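Local atomic coordinates of cytosolic phospholipase A2 delta (PDB entry 5IZ5), a protein that hydrolyses the sn-2 ester of glycerophospholipids in a calcium-dependent manner, with a preference for linoleic acid at that position, releasing a lysophospholipid and a free fatty acid. Residues H373-D377 with P378-Q382; I389-A392 with R393-A397. The protein carries 3 engineered substitutions. All blocks are in the same frame, centred on the assembly; numbering follows the deposited sequence.

Contact 1: H373-D377 with P378-Q382; sequences HLYGD and PEWSQ
Tyr375 and Trp380 form an edge-to-face aromatic pair, with ring planes at 61° and the Tyr375 ring centroid 4.3 Å from that of the Trp380 five-membered ring. Trp380 NE1 leads the indole edge and stands over the centre of the Tyr375 face, 3.4 Å from Tyr375 CZ. The phenol OH is held elsewhere, by the carbonyl of Pro462.

Apolar contact comes from Leu374, whose side chain crosses Trp380 at about a right angle. Leu374 CB makes a CH-pi contact over the indole, 3.9 Å from the centroid of the Trp380 five-membered ring, and Leu374 CD1 continues to Trp380 CE3 at 3.8 Å. A first torsion of 72° places Trp380 CG between its own N and carbonyl carbon, turning the indole back against Leu374 and Tyr375.

The polar contacts belong to Asp377. Asp377 OD1 accepts the N-H of Glu379 (N to OD1 2.9 Å) in a fairly straight bond (163°) arriving from above the carboxylate plane, which makes an Asx turn. At the same aspartate, the N-H of Trp380 bonds to Asp377 O (N to O 3.1 Å) and closes a type I beta turn from Asp377 to Trp380, a reversal that follows helix 367-375 in the catalytic domain.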
ATOM      1  N   HIS B 373     -12.563 -15.691   1.724  1.00 41.13           N
ATOM      2  CA  HIS B 373     -13.749 -16.522   1.861  1.00 41.52           C
ATOM      3  C   HIS B 373     -13.836 -17.153   3.256  1.00 39.84           C
ATOM      4  O   HIS B 373     -14.883 -17.104   3.905  1.00 38.22           O
ATOM      5  CB  HIS B 373     -13.775 -17.623   0.806  1.00 43.19           C
ATOM      6  CG  HIS B 373     -14.966 -18.523   0.921  1.00 45.48           C
ATOM      7  ND1 HIS B 373     -14.867 -19.896   0.936  1.00 48.77           N
ATOM      8  CD2 HIS B 373     -16.282 -18.239   1.058  1.00 46.07           C
ATOM      9  CE1 HIS B 373     -16.074 -20.421   1.060  1.00 48.57           C
ATOM     10  NE2 HIS B 373     -16.951 -19.437   1.134  1.00 47.49           N
ATOM     11  N   LEU B 374     -12.738 -17.742   3.709  1.00 38.12           N
ATOM     12  CA  LEU B 374     -12.728 -18.436   4.992  1.00 39.31           C
ATOM     13  C   LEU B 374     -12.960 -17.496   6.164  1.00 38.95           C
ATOM     14  O   LEU B 374     -13.774 -17.791   7.043  1.00 39.73           O
ATOM     15  CB  LEU B 374     -11.416 -19.190   5.195  1.00 38.99           C
ATOM     16  CG  LEU B 374     -11.219 -20.409   4.288  1.00 41.60           C
ATOM     17  CD1 LEU B 374      -9.820 -20.970   4.480  1.00 41.23           C
ATOM     18  CD2 LEU B 374     -12.271 -21.483   4.543  1.00 41.21           C
ATOM     19  N   TYR B 375     -12.258 -16.364   6.169  1.00 37.71           N
ATOM     20  CA  TYR B 375     -12.375 -15.414   7.271  1.00 38.63           C
ATOM     21  C   TYR B 375     -13.720 -14.657   7.310  1.00 39.70           C
ATOM     22  O   TYR B 375     -13.977 -13.915   8.250  1.00 40.68           O
ATOM     23  CB  TYR B 375     -11.185 -14.454   7.291  1.00 37.16           C
ATOM     24  CG  TYR B 375      -9.951 -15.063   7.915  1.00 36.90           C
ATOM     25  CD1 TYR B 375      -9.652 -14.852   9.253  1.00 36.75           C
ATOM     26  CD2 TYR B 375      -9.095 -15.873   7.176  1.00 36.96           C
ATOM     27  CE1 TYR B 375      -8.527 -15.406   9.830  1.00 36.94           C
ATOM     28  CE2 TYR B 375      -7.965 -16.436   7.747  1.00 36.97           C
ATOM     29  CZ  TYR B 375      -7.686 -16.202   9.073  1.00 36.39           C
ATOM     30  OH  TYR B 375      -6.571 -16.762   9.639  1.00 35.72           O
ATOM     31  N   GLY B 376     -14.571 -14.856   6.307  1.00 38.00           N
ATOM     32  CA  GLY B 376     -15.973 -14.468   6.398  1.00 40.31           C
ATOM     33  C   GLY B 376     -16.765 -15.279   7.422  1.00 42.73           C
ATOM     34  O   GLY B 376     -17.775 -14.805   7.938  1.00 41.51           O
ATOM     35  N   ASP B 377     -16.311 -16.503   7.702  1.00 43.55           N
ATOM     36  CA  ASP B 377     -16.856 -17.335   8.778  1.00 43.98           C
ATOM     37  C   ASP B 377     -15.953 -17.206  10.007  1.00 43.59           C
ATOM     38  O   ASP B 377     -14.811 -17.665   9.978  1.00 43.42           O
ATOM     39  CB  ASP B 377     -16.928 -18.799   8.316  1.00 46.45           C
ATOM     40  CG  ASP B 377     -17.355 -19.761   9.426  1.00 47.63           C
ATOM     41  OD1 ASP B 377     -17.705 -19.322  10.538  1.00 48.97           O
ATOM     42  OD2 ASP B 377     -17.321 -20.981   9.185  1.00 51.22           O
ATOM     43  N   PRO B 378     -16.462 -16.600  11.101  1.00 43.26           N
ATOM     44  CA  PRO B 378     -15.646 -16.406  12.315  1.00 42.88           C
ATOM     45  C   PRO B 378     -15.126 -17.697  12.976  1.00 43.02           C
ATOM     46  O   PRO B 378     -14.247 -17.635  13.836  1.00 41.91           O
ATOM     47  CB  PRO B 378     -16.601 -15.692  13.286  1.00 43.86           C
ATOM     48  CG  PRO B 378     -17.738 -15.206  12.467  1.00 43.61           C
ATOM     49  CD  PRO B 378     -17.838 -16.097  11.273  1.00 43.83           C
ATOM     50  N   GLU B 379     -15.676 -18.840  12.580  1.00 43.41           N
ATOM     51  CA  GLU B 379     -15.312 -20.128  13.151  1.00 45.77           C
ATOM     52  C   GLU B 379     -14.640 -21.072  12.159  1.00 45.52           C
ATOM     53  O   GLU B 379     -14.549 -22.264  12.420  1.00 46.45           O
ATOM     54  CB  GLU B 379     -16.586 -20.790  13.703  1.00 46.89           C
ATOM     55  CG  GLU B 379     -16.584 -21.004  15.195  1.00 48.73           C
ATOM     56  CD  GLU B 379     -16.182 -19.783  15.971  1.00 47.74           C
ATOM     57  OE1 GLU B 379     -16.838 -18.734  15.856  1.00 51.07           O
ATOM     58  OE2 GLU B 379     -15.197 -19.885  16.716  1.00 50.71           O
ATOM     59  N   TRP B 380     -14.132 -20.545  11.047  1.00 45.79           N
ATOM     60  CA  TRP B 380     -13.743 -21.395   9.916  1.00 43.94           C
ATOM     61  C   TRP B 380     -12.755 -22.519  10.250  1.00 43.62           C
ATOM     62  O   TRP B 380     -12.959 -23.634   9.803  1.00 44.80           O
ATOM     63  CB  TRP B 380     -13.236 -20.560   8.728  1.00 42.43           C
ATOM     64  CG  TRP B 380     -11.887 -19.915   8.904  1.00 40.88           C
ATOM     65  CD1 TRP B 380     -11.637 -18.647   9.321  1.00 41.01           C
ATOM     66  CD2 TRP B 380     -10.610 -20.504   8.641  1.00 40.06           C
ATOM     67  NE1 TRP B 380     -10.285 -18.407   9.348  1.00 40.25           N
ATOM     68  CE2 TRP B 380      -9.631 -19.533   8.934  1.00 40.99           C
ATOM     69  CE3 TRP B 380     -10.201 -21.761   8.195  1.00 40.31           C
ATOM     70  CZ2 TRP B 380      -8.262 -19.778   8.795  1.00 41.63           C
ATOM     71  CZ3 TRP B 380      -8.844 -22.008   8.054  1.00 40.62           C
ATOM     72  CH2 TRP B 380      -7.889 -21.021   8.356  1.00 41.03           C
ATOM     73  N   SER B 381     -11.710 -22.249  11.034  1.00 45.20           N
ATOM     74  CA  SER B 381     -10.715 -23.288  11.339  1.00 46.43           C
ATOM     75  C   SER B 381     -11.240 -24.310  12.347  1.00 48.31           C
ATOM     76  O   SER B 381     -10.670 -25.383  12.489  1.00 48.35           O
ATOM     77  CB  SER B 381      -9.393 -22.697  11.835  1.00 46.07           C
ATOM     78  OG  SER B 381      -9.483 -22.244  13.176  1.00 46.66           O
ATOM     79  N   GLN B 382     -12.322 -23.967  13.041  1.00 50.82           N
ATOM     80  CA  GLN B 382     -12.979 -24.880  13.982  1.00 50.90           C
ATOM     81  C   GLN B 382     -14.098 -25.676  13.333  1.00 51.60           C
ATOM     82  O   GLN B 382     -14.760 -26.468  14.006  1.00 52.49           O
ATOM     83  CB  GLN B 382     -13.555 -24.095  15.163  1.00 49.60           C
ATOM     84  CG  GLN B 382     -12.550 -23.194  15.855  1.00 48.67           C
ATOM     85  CD  GLN B 382     -11.300 -23.939  16.282  1.00 49.47           C
ATOM     86  OE1 GLN B 382     -11.385 -25.045  16.808  1.00 50.89           O
ATOM     87  NE2 GLN B 382     -10.136 -23.341  16.057  1.00 49.47           N
TER

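Contact 2: I389-A392 with R393-A397; sequences IRYA and REHLA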
ATOM      1  N   ILE B 389     -14.726 -25.899   0.856  1.00 51.32           N
ATOM      2  CA  ILE B 389     -14.124 -26.579  -0.296  1.00 51.16           C
ATOM      3  C   ILE B 389     -15.173 -26.801  -1.373  1.00 48.96           C
ATOM      4  O   ILE B 389     -14.948 -26.494  -2.541  1.00 47.74           O
ATOM      5  CB  ILE B 389     -13.560 -27.973   0.059  1.00 52.45           C
ATOM      6  CG1 ILE B 389     -12.476 -27.904   1.138  1.00 54.10           C
ATOM      7  CG2 ILE B 389     -13.013 -28.663  -1.184  1.00 51.77           C
ATOM      8  CD1 ILE B 389     -11.250 -27.125   0.764  1.00 54.60           C
ATOM      9  N   ARG B 390     -16.313 -27.351  -0.966  1.00 51.05           N
ATOM     10  CA  ARG B 390     -17.410 -27.656  -1.882  1.00 53.78           C
ATOM     11  C   ARG B 390     -17.902 -26.383  -2.568  1.00 52.82           C
ATOM     12  O   ARG B 390     -18.073 -26.340  -3.786  1.00 54.14           O
ATOM     13  CB  ARG B 390     -18.561 -28.314  -1.119  1.00 56.01           C
ATOM     14  CG  ARG B 390     -19.670 -28.856  -2.001  1.00 60.90           C
ATOM     15  CD  ARG B 390     -20.955 -29.074  -1.221  1.00 65.49           C
ATOM     16  NE  ARG B 390     -22.048 -29.486  -2.104  1.00 71.78           N
ATOM     17  CZ  ARG B 390     -23.336 -29.529  -1.763  1.00 74.25           C
ATOM     18  NH1 ARG B 390     -23.733 -29.179  -0.542  1.00 75.96           N
ATOM     19  NH2 ARG B 390     -24.239 -29.922  -2.654  1.00 74.75           N
ATOM     20  N   TYR B 391     -18.124 -25.353  -1.761  1.00 50.34           N
ATOM     21  CA  TYR B 391     -18.538 -24.041  -2.243  1.00 48.89           C
ATOM     22  C   TYR B 391     -17.595 -23.555  -3.355  1.00 46.36           C
ATOM     23  O   TYR B 391     -18.040 -23.194  -4.442  1.00 43.55           O
ATOM     24  CB  TYR B 391     -18.551 -23.069  -1.060  1.00 48.38           C
ATOM     25  CG  TYR B 391     -18.963 -21.654  -1.368  1.00 49.07           C
ATOM     26  CD1 TYR B 391     -20.281 -21.242  -1.203  1.00 48.66           C
ATOM     27  CD2 TYR B 391     -18.021 -20.710  -1.776  1.00 49.25           C
ATOM     28  CE1 TYR B 391     -20.656 -19.935  -1.462  1.00 50.65           C
ATOM     29  CE2 TYR B 391     -18.384 -19.404  -2.036  1.00 49.05           C
ATOM     30  CZ  TYR B 391     -19.701 -19.021  -1.879  1.00 49.81           C
ATOM     31  OH  TYR B 391     -20.060 -17.725  -2.134  1.00 50.11           O
ATOM     32  N   ALA B 392     -16.295 -23.578  -3.077  1.00 46.24           N
ATOM     33  CA  ALA B 392     -15.284 -23.132  -4.035  1.00 47.30           C
ATOM     34  C   ALA B 392     -15.278 -23.991  -5.293  1.00 49.54           C
ATOM     35  O   ALA B 392     -15.176 -23.470  -6.402  1.00 47.28           O
ATOM     36  CB  ALA B 392     -13.904 -23.135  -3.394  1.00 47.30           C
ATOM     37  N   ARG B 393     -15.389 -25.304  -5.110  1.00 51.72           N
ATOM     38  CA  ARG B 393     -15.407 -26.247  -6.229  1.00 53.54           C
ATOM     39  C   ARG B 393     -16.567 -25.961  -7.175  1.00 50.59           C
ATOM     40  O   ARG B 393     -16.397 -25.932  -8.396  1.00 49.64           O
ATOM     41  CB  ARG B 393     -15.514 -27.690  -5.719  1.00 57.00           C
ATOM     42  CG  ARG B 393     -15.352 -28.751  -6.802  1.00 61.07           C
ATOM     43  CD  ARG B 393     -16.002 -30.077  -6.425  1.00 62.57           C
ATOM     44  NE  ARG B 393     -15.744 -30.462  -5.039  1.00 63.25           N
ATOM     45  CZ  ARG B 393     -16.678 -30.765  -4.134  1.00 65.77           C
ATOM     46  NH1 ARG B 393     -17.973 -30.766  -4.442  1.00 67.18           N
ATOM     47  NH2 ARG B 393     -16.308 -31.088  -2.901  1.00 66.90           N
ATOM     48  N   GLU B 394     -17.747 -25.754  -6.605  1.00 50.50           N
ATOM     49  CA  GLU B 394     -18.952 -25.541  -7.402  1.00 51.92           C
ATOM     50  C   GLU B 394     -18.891 -24.237  -8.197  1.00 51.52           C
ATOM     51  O   GLU B 394     -19.247 -24.205  -9.380  1.00 51.15           O
ATOM     52  CB  GLU B 394     -20.193 -25.591  -6.511  1.00 54.12           C
ATOM     53  CG  GLU B 394     -20.497 -27.004  -6.029  1.00 57.93           C
ATOM     54  CD  GLU B 394     -21.641 -27.082  -5.033  1.00 59.57           C
ATOM     55  OE1 GLU B 394     -22.188 -26.028  -4.648  1.00 61.34           O
ATOM     56  OE2 GLU B 394     -21.991 -28.212  -4.634  1.00 61.05           O
ATOM     57  N   HIS B 395     -18.412 -23.171  -7.559  1.00 50.11           N
ATOM     58  CA  HIS B 395     -18.265 -21.887  -8.244  1.00 49.02           C
ATOM     59  C   HIS B 395     -17.165 -21.918  -9.288  1.00 48.22           C
ATOM     60  O   HIS B 395     -17.277 -21.275 -10.327  1.00 46.74           O
ATOM     61  CB  HIS B 395     -18.036 -20.761  -7.233  1.00 48.80           C
ATOM     62  CG  HIS B 395     -19.288 -20.350  -6.526  1.00 48.54           C
ATOM     63  ND1 HIS B 395     -20.269 -19.608  -7.142  1.00 48.82           N
ATOM     64  CD2 HIS B 395     -19.740 -20.611  -5.278  1.00 46.70           C
ATOM     65  CE1 HIS B 395     -21.265 -19.410  -6.300  1.00 48.38           C
ATOM     66  NE2 HIS B 395     -20.969 -20.011  -5.161  1.00 48.57           N
ATOM     67  N   LEU B 396     -16.105 -22.673  -9.023  1.00 48.95           N
ATOM     68  CA  LEU B 396     -15.016 -22.783  -9.985  1.00 49.45           C
ATOM     69  C   LEU B 396     -15.434 -23.652 -11.186  1.00 50.31           C
ATOM     70  O   LEU B 396     -14.881 -23.513 -12.276  1.00 48.35           O
ATOM     71  CB  LEU B 396     -13.749 -23.310  -9.305  1.00 50.68           C
ATOM     72  CG  LEU B 396     -12.381 -22.913  -9.876  1.00 51.84           C
ATOM     73  CD1 LEU B 396     -12.244 -21.424 -10.139  1.00 52.07           C
ATOM     74  CD2 LEU B 396     -11.288 -23.358  -8.916  1.00 53.08           C
ATOM     75  N   ALA B 397     -16.435 -24.511 -10.986  1.00 51.83           N
ATOM     76  CA  ALA B 397     -16.941 -25.404 -12.038  1.00 55.42           C
ATOM     77  C   ALA B 397     -17.943 -24.752 -12.988  1.00 54.77           C
ATOM     78  O   ALA B 397     -18.000 -25.115 -14.160  1.00 55.15           O
ATOM     79  CB  ALA B 397     -17.560 -26.651 -11.414  1.00 55.83           C
TER
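Arg390 and Glu394, one helical turn apart, are joined by a salt bridge, and the arginine can be followed outward atom by atom. With CG anti to the backbone N (chi1 -172°) and the chain extended as far as NE, it passes first beside Arg393 and then beside Glu394. Arg390 CB lies 4.0 Å from Arg393 NH2, and Arg390 CG lies 3.5 Å from Arg393 NH1, in a guanidinium that turns one face to Arg390 CA. Arg390 CD approaches Glu394 OE2 at 3.7 Å. Arg390 NE then reaches Glu394 OE2 at 2.8 Å, but the N-H points poorly (117°), so the hydrogen bond is weak and the attraction is probably mainly ionic. CZ also lies near this oxygen, the guanidinium and carboxylate planes being steeply inclined. At the tip, Arg390 NH2 is 3.4 Å from Glu394 OE2. Arg393 directs its own NE to Glu783 of helix 779-794.

On another side of the helix His395 sets its edge against the face of Tyr391, the planes at 54°. His395 CD2 stands over the phenol centre and is also 3.2 Å from Tyr391 O, while His395 NE2 lies 3.7 Å from Tyr391 CZ. Replacing Tyr391 with an alanine would probably leave the His395 edge without its aromatic face and His441 without its hydroxyl partner.

Backbone N-H groups of Arg393 to Leu396 each bond to the carbonyl four residues back, Arg393 N to Ile389 O at 2.9 Å. This is a regular alpha-helix with i to i+4 side-chain pairs, one ionic and one aromatic, in the phospholipase catalytic domain.

Contact 1 closes before contact 2 opens along the chain, and their centres are about 16 Å apart. The first spans the last part of helix 367-375 and the loop beyond it, the second lies within the next helix, 386-397. The two meet where the rings of His373 and Tyr391 stack, with His373 NE2 3.4 Å from Tyr391 CD2. Both also pack on helix 335-351, with Leu374, Ile389 and Ala392 all touching Tyr343. In this catalytic domain helix 367-375 comes just after the nucleophile Ser365, and helix 335-351 begins at the substrate-binding Gly335. Contact 1 lies away from these residues, whereas in contact 2 the side chain of Leu396 is about 9 Å from Gly335.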